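Local structure of uncharacterized protein (Listeria monocytogenes, 3MAB) at residues A23-P28 against K32-K37; K37-R42 against Y56-A61. The protein is of unknown function but folds as a small all-helical domain of the TfoX C-terminal family, whose helix-hairpin-helix kinship hints at a possible role with DNA. The protein carries 2 engineered substitutions. All coordinates share one frame; numbering follows the deposited sequence.

From the N terminus the chain runs through helix 14-22, turns in the loop that holds 23-28, and enters helix 28-46. Contact 1 closes first, a short local closure in which the loop folds back on the opening turns of the helix it leads into. Contact 2 opens only afterwards, at Lys37, the residue the two share, and closes a wider loop by bringing helix 52-63 against the middle of helix 28-46. The contacts therefore follow in series, neither nested nor crossed. Ile25 CD1 of contact 1 packs on Ala39 CB of contact 2 at 3.6 Å, and Ala23 O accepts a probable hydrogen bond from Arg42 NH2, tying loop and helices together.

Contact 1 of 2, residues A23-P28 against K32-K37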
loop_
_atom_site.group_PDB
_atom_site.type_symbol
_atom_site.label_atom_id
_atom_site.label_comp_id
_atom_site.label_asym_id
_atom_site.label_seq_id
_atom_site.Cartn_x
_atom_site.Cartn_y
_atom_site.Cartn_z
ATOM N N ALA B 23 11.413 0.335 -16.707
ATOM C CA ALA B 23 10.320 0.064 -17.651
ATOM C C ALA B 23 9.512 1.278 -18.060
ATOM O O ALA B 23 8.567 1.113 -18.833
ATOM C CB ALA B 23 9.400 -0.995 -17.108
ATOM N N GLY B 24 9.901 2.482 -17.651
ATOM C CA GLY B 24 9.242 3.712 -18.108
ATOM C C GLY B 24 8.074 4.165 -17.279
ATOM O O GLY B 24 7.314 5.067 -17.698
ATOM N N ILE B 25 7.941 3.586 -16.088
ATOM C CA ILE B 25 6.875 3.941 -15.135
ATOM C C ILE B 25 7.558 4.620 -13.976
ATOM O O ILE B 25 8.187 3.965 -13.166
ATOM C CB ILE B 25 6.093 2.700 -14.710
ATOM C CG1 ILE B 25 5.405 2.072 -15.940
ATOM C CG2 ILE B 25 5.110 3.081 -13.580
ATOM C CD1 ILE B 25 4.964 0.663 -15.618
ATOM N N LYS B 26 7.491 5.958 -13.928
ATOM C CA LYS B 26 8.393 6.718 -13.052
ATOM C C LYS B 26 7.768 7.373 -11.838
ATOM O O LYS B 26 8.503 7.812 -10.937
ATOM C CB LYS B 26 9.156 7.797 -13.855
ATOM C CG LYS B 26 9.796 7.246 -15.162
ATOM C CD LYS B 26 10.836 8.178 -15.731
ATOM C CE LYS B 26 10.874 8.252 -17.265
ATOM N NZ LYS B 26 10.500 7.034 -18.068
ATOM N N THR B 27 6.444 7.373 -11.763
ATOM C CA THR B 27 5.705 8.050 -10.681
ATOM C C THR B 27 4.486 7.250 -10.295
ATOM O O THR B 27 4.032 6.420 -11.090
ATOM C CB THR B 27 5.201 9.428 -11.159
ATOM O OG1 THR B 27 4.157 9.252 -12.118
ATOM C CG2 THR B 27 6.367 10.317 -11.745
ATOM N N PRO B 28 3.929 7.502 -9.084
ATOM C CA PRO B 28 2.674 6.857 -8.737
ATOM C C PRO B 28 1.542 7.103 -9.720
ATOM O O PRO B 28 0.735 6.209 -9.926
ATOM C CB PRO B 28 2.342 7.474 -7.359
ATOM C CG PRO B 28 3.719 7.735 -6.791
ATOM C CD PRO B 28 4.538 8.188 -7.911
ATOM N N LYS B 32 -0.642 4.215 -11.621
ATOM C CA LYS B 32 -2.087 4.099 -11.582
ATOM C C LYS B 32 -2.624 4.094 -13.008
ATOM O O LYS B 32 -3.557 3.305 -13.293
ATOM C CB LYS B 32 -2.696 5.249 -10.791
ATOM C CG LYS B 32 -4.250 5.134 -10.665
ATOM C CD LYS B 32 -4.828 6.226 -9.853
ATOM C CE LYS B 32 -6.367 6.144 -9.908
ATOM N NZ LYS B 32 -6.884 6.535 -11.283
ATOM N N ASP B 33 -2.097 4.984 -13.839
ATOM C CA ASP B 33 -2.598 5.198 -15.224
ATOM C C ASP B 33 -2.491 3.889 -16.010
ATOM O O ASP B 33 -3.345 3.573 -16.871
ATOM C CB ASP B 33 -1.774 6.243 -16.021
ATOM C CG ASP B 33 -2.003 7.719 -15.661
ATOM O OD1 ASP B 33 -1.140 8.550 -16.058
ATOM O OD2 ASP B 33 -3.006 8.052 -15.086
ATOM N N VAL B 34 -1.417 3.139 -15.843
ATOM C CA VAL B 34 -1.285 1.893 -16.604
ATOM C C VAL B 34 -1.844 0.668 -15.893
ATOM O O VAL B 34 -2.267 -0.296 -16.551
ATOM C CB VAL B 34 0.137 1.608 -17.047
ATOM C CG1 VAL B 34 0.695 2.770 -17.891
ATOM C CG2 VAL B 34 1.054 1.299 -15.927
ATOM N N GLY B 35 -1.874 0.703 -14.575
ATOM C CA GLY B 35 -2.356 -0.415 -13.808
ATOM C C GLY B 35 -1.368 -1.535 -13.599
ATOM O O GLY B 35 -0.285 -1.604 -14.230
ATOM N N SER B 36 -1.732 -2.464 -12.707
ATOM C CA SER B 36 -0.783 -3.451 -12.248
ATOM C C SER B 36 -0.428 -4.460 -13.321
ATOM O O SER B 36 0.727 -4.883 -13.398
ATOM C CB SER B 36 -1.260 -4.165 -11.014
ATOM O OG SER B 36 -2.448 -4.878 -11.271
ATOM N N LYS B 37 -1.394 -4.902 -14.130
ATOM C CA LYS B 37 -1.099 -5.939 -15.114
ATOM C C LYS B 37 -0.140 -5.417 -16.191
ATOM O O LYS B 37 0.834 -6.083 -16.555
ATOM C CB LYS B 37 -2.362 -6.482 -15.750
ATOM C CG LYS B 37 -3.223 -7.296 -14.755
ATOM C CD LYS B 37 -4.450 -7.822 -15.537
ATOM C CE LYS B 37 -5.443 -8.515 -14.621
ATOM N NZ LYS B 37 -6.852 -8.439 -15.148
#
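Ile25 meets Val34 methyl to methyl, with Ile25 CD1 lying 4.0 Å from Val34 CG2; Ile25 supplies the buried side of the contact, while Val34 stays partly exposed. The CG1 branch of Ile25 lies anti to the carbonyl carbon (chi1 -62°) and runs on extended, which carries CD1 up to the helix. Leu31, Ala39 and Arg42 also touch this side chain, so Ile25 packs along one side of helix 28-46. The loop starts where helix 14-22 ends in a Schellman motif: Gly24, at positive phi, is the C-prime residue, and Ile25 N reaches back to Leu20 O. At its far end Thr27 is the N-cap of helix 28-46, with OG1 bonded to Glu30 N. The first turn then closes through Lys32 N, which donates to Pro28 O at 3.0 Å with a nearly straight N-H (165°). Past this bond the contact gives way to solvent. The CB of Lys32 passes 3.7 Å from Pro28 O, but the rest of its side chain leads away from the loop into an exposed position, and the Pro28 side chain, well separated from 32-37, touches Ala4 and Leu9 instead.

Contact 2 of 2, residues K37-R42 against Y56-A61; sequences KEAFLR and YALEGA
Leu58 pushes a single methyl, CD1, against the backbone of helix 28-46 beside Phe40: CD1 sits 3.8 Å from Phe40 N and 3.9 Å from Phe40 CA. The same methyl touches Phe40 CB at 4.1 Å and Ala39 CB at 4.2 Å, so it rests between the two neighbouring residues. The small Ala39 side chain points at helix 52-63. Phe40 joins with its CB; its ring carbon CG stands anti to the backbone N (chi1 -179°), which carries the ring away from the methyl, to meet Trp44 and Val50. Farther out, Leu20 of helix 14-22 packs on both Ala39 and Leu58, making this a three-helix junction close to the centre of the chain. Glu59 OE1 is hydrogen-bonded to Ser36 OG, and OE2 to Gln63 NE2. Along helix 28-46 itself, one turn apart, Arg42 NH1 forms a salt bridge with Glu38 OE2 at 2.9 Å, the oxygen at the edge of the guanidinium and in its plane. No hydrogen bond joins 37-42 to 56-61, so here the helices meet through dispersion contacts of one methyl, while a directional tie between them, Glu59 to Ser36, lies one residue outside.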
loop_
_atom_site.group_PDB
_atom_site.type_symbol
_atom_site.label_atom_id
_atom_site.label_comp_id
_atom_site.label_asym_id
_atom_site.label_seq_id
_atom_site.Cartn_x
_atom_site.Cartn_y
_atom_site.Cartn_z
ATOM N N LYS B 37 -1.394 -4.902 -14.130
ATOM C CA LYS B 37 -1.099 -5.939 -15.114
ATOM C C LYS B 37 -0.140 -5.417 -16.191
ATOM O O LYS B 37 0.834 -6.083 -16.555
ATOM C CB LYS B 37 -2.362 -6.482 -15.750
ATOM C CG LYS B 37 -3.223 -7.296 -14.755
ATOM C CD LYS B 37 -4.450 -7.822 -15.537
ATOM C CE LYS B 37 -5.443 -8.515 -14.621
ATOM N NZ LYS B 37 -6.852 -8.439 -15.148
ATOM N N GLU B 38 -0.423 -4.219 -16.700
ATOM C CA GLU B 38 0.475 -3.628 -17.707
ATOM C C GLU B 38 1.868 -3.365 -17.070
ATOM O O GLU B 38 2.878 -3.658 -17.670
ATOM C CB GLU B 38 -0.072 -2.337 -18.277
ATOM C CG GLU B 38 0.942 -1.752 -19.274
ATOM C CD GLU B 38 0.498 -0.575 -20.073
ATOM O OE1 GLU B 38 -0.707 -0.367 -20.339
ATOM O OE2 GLU B 38 1.412 0.203 -20.486
ATOM N N ALA B 39 1.904 -2.814 -15.868
ATOM C CA ALA B 39 3.198 -2.522 -15.237
ATOM C C ALA B 39 3.994 -3.822 -15.048
ATOM O O ALA B 39 5.187 -3.898 -15.340
ATOM C CB ALA B 39 2.985 -1.797 -13.944
ATOM N N PHE B 40 3.311 -4.858 -14.597
ATOM C CA PHE B 40 3.937 -6.164 -14.423
ATOM C C PHE B 40 4.483 -6.669 -15.747
ATOM O O PHE B 40 5.609 -7.129 -15.782
ATOM C CB PHE B 40 2.986 -7.201 -13.823
ATOM C CG PHE B 40 3.606 -8.520 -13.624
ATOM C CD1 PHE B 40 4.281 -8.775 -12.461
ATOM C CD2 PHE B 40 3.561 -9.522 -14.578
ATOM C CE1 PHE B 40 4.920 -9.953 -12.255
ATOM C CE2 PHE B 40 4.213 -10.734 -14.334
ATOM C CZ PHE B 40 4.875 -10.930 -13.164
ATOM N N LEU B 41 3.712 -6.585 -16.835
ATOM C CA LEU B 41 4.159 -7.097 -18.128
ATOM C C LEU B 41 5.455 -6.376 -18.551
ATOM O O LEU B 41 6.369 -6.953 -19.157
ATOM C CB LEU B 41 3.085 -6.936 -19.200
ATOM C CG LEU B 41 1.977 -7.958 -19.165
ATOM C CD1 LEU B 41 0.952 -7.586 -20.172
ATOM C CD2 LEU B 41 2.469 -9.402 -19.375
ATOM N N ARG B 42 5.468 -5.072 -18.312
ATOM C CA ARG B 42 6.628 -4.268 -18.701
ATOM C C ARG B 42 7.906 -4.703 -17.947
ATOM O O ARG B 42 8.962 -4.711 -18.541
ATOM C CB ARG B 42 6.316 -2.769 -18.566
ATOM C CG ARG B 42 5.395 -2.394 -19.666
ATOM C CD ARG B 42 4.639 -1.111 -19.626
ATOM N NE ARG B 42 5.524 0.016 -19.704
ATOM C CZ ARG B 42 5.147 1.294 -19.797
ATOM N NH1 ARG B 42 3.890 1.643 -19.940
ATOM N NH2 ARG B 42 6.072 2.246 -19.756
ATOM N N TYR B 56 1.085 -8.814 -7.055
ATOM C CA TYR B 56 0.335 -8.409 -5.883
ATOM C C TYR B 56 0.790 -7.067 -5.352
ATOM O O TYR B 56 -0.067 -6.227 -4.985
ATOM C CB TYR B 56 0.452 -9.472 -4.783
ATOM C CG TYR B 56 -0.406 -10.730 -4.877
ATOM C CD1 TYR B 56 -1.465 -10.842 -5.742
ATOM C CD2 TYR B 56 -0.173 -11.769 -4.004
ATOM C CE1 TYR B 56 -2.237 -12.026 -5.817
ATOM C CE2 TYR B 56 -0.959 -12.958 -4.091
ATOM C CZ TYR B 56 -1.970 -13.021 -4.975
ATOM O OH TYR B 56 -2.709 -14.184 -4.975
ATOM N N ALA B 57 2.105 -6.845 -5.256
ATOM C CA ALA B 57 2.638 -5.574 -4.766
ATOM C C ALA B 57 2.173 -4.401 -5.579
ATOM O O ALA B 57 1.764 -3.370 -5.049
ATOM C CB ALA B 57 4.180 -5.610 -4.737
ATOM N N LEU B 58 2.179 -4.565 -6.891
ATOM C CA LEU B 58 1.798 -3.530 -7.807
ATOM C C LEU B 58 0.307 -3.211 -7.691
ATOM O O LEU B 58 -0.089 -2.047 -7.676
ATOM C CB LEU B 58 2.145 -3.890 -9.247
ATOM C CG LEU B 58 3.613 -3.919 -9.534
ATOM C CD1 LEU B 58 3.856 -4.530 -10.901
ATOM C CD2 LEU B 58 4.245 -2.550 -9.539
ATOM N N GLU B 59 -0.553 -4.241 -7.593
ATOM C CA GLU B 59 -1.987 -3.981 -7.446
ATOM C C GLU B 59 -2.284 -3.336 -6.128
ATOM O O GLU B 59 -3.095 -2.409 -6.047
ATOM C CB GLU B 59 -2.816 -5.269 -7.600
ATOM C CG GLU B 59 -4.304 -5.114 -7.490
ATOM C CD GLU B 59 -4.927 -4.245 -8.559
ATOM O OE1 GLU B 59 -4.351 -4.164 -9.657
ATOM O OE2 GLU B 59 -6.035 -3.693 -8.353
ATOM N N GLY B 60 -1.625 -3.794 -5.060
ATOM C CA GLY B 60 -1.792 -3.176 -3.765
ATOM C C GLY B 60 -1.336 -1.706 -3.829
ATOM O O GLY B 60 -2.010 -0.825 -3.307
ATOM N N ALA B 61 -0.245 -1.434 -4.497
ATOM C CA ALA B 61 0.202 -0.032 -4.656
ATOM C C ALA B 61 -0.856 0.834 -5.339
ATOM O O ALA B 61 -1.169 1.944 -4.871
ATOM C CB ALA B 61 1.543 0.023 -5.402
#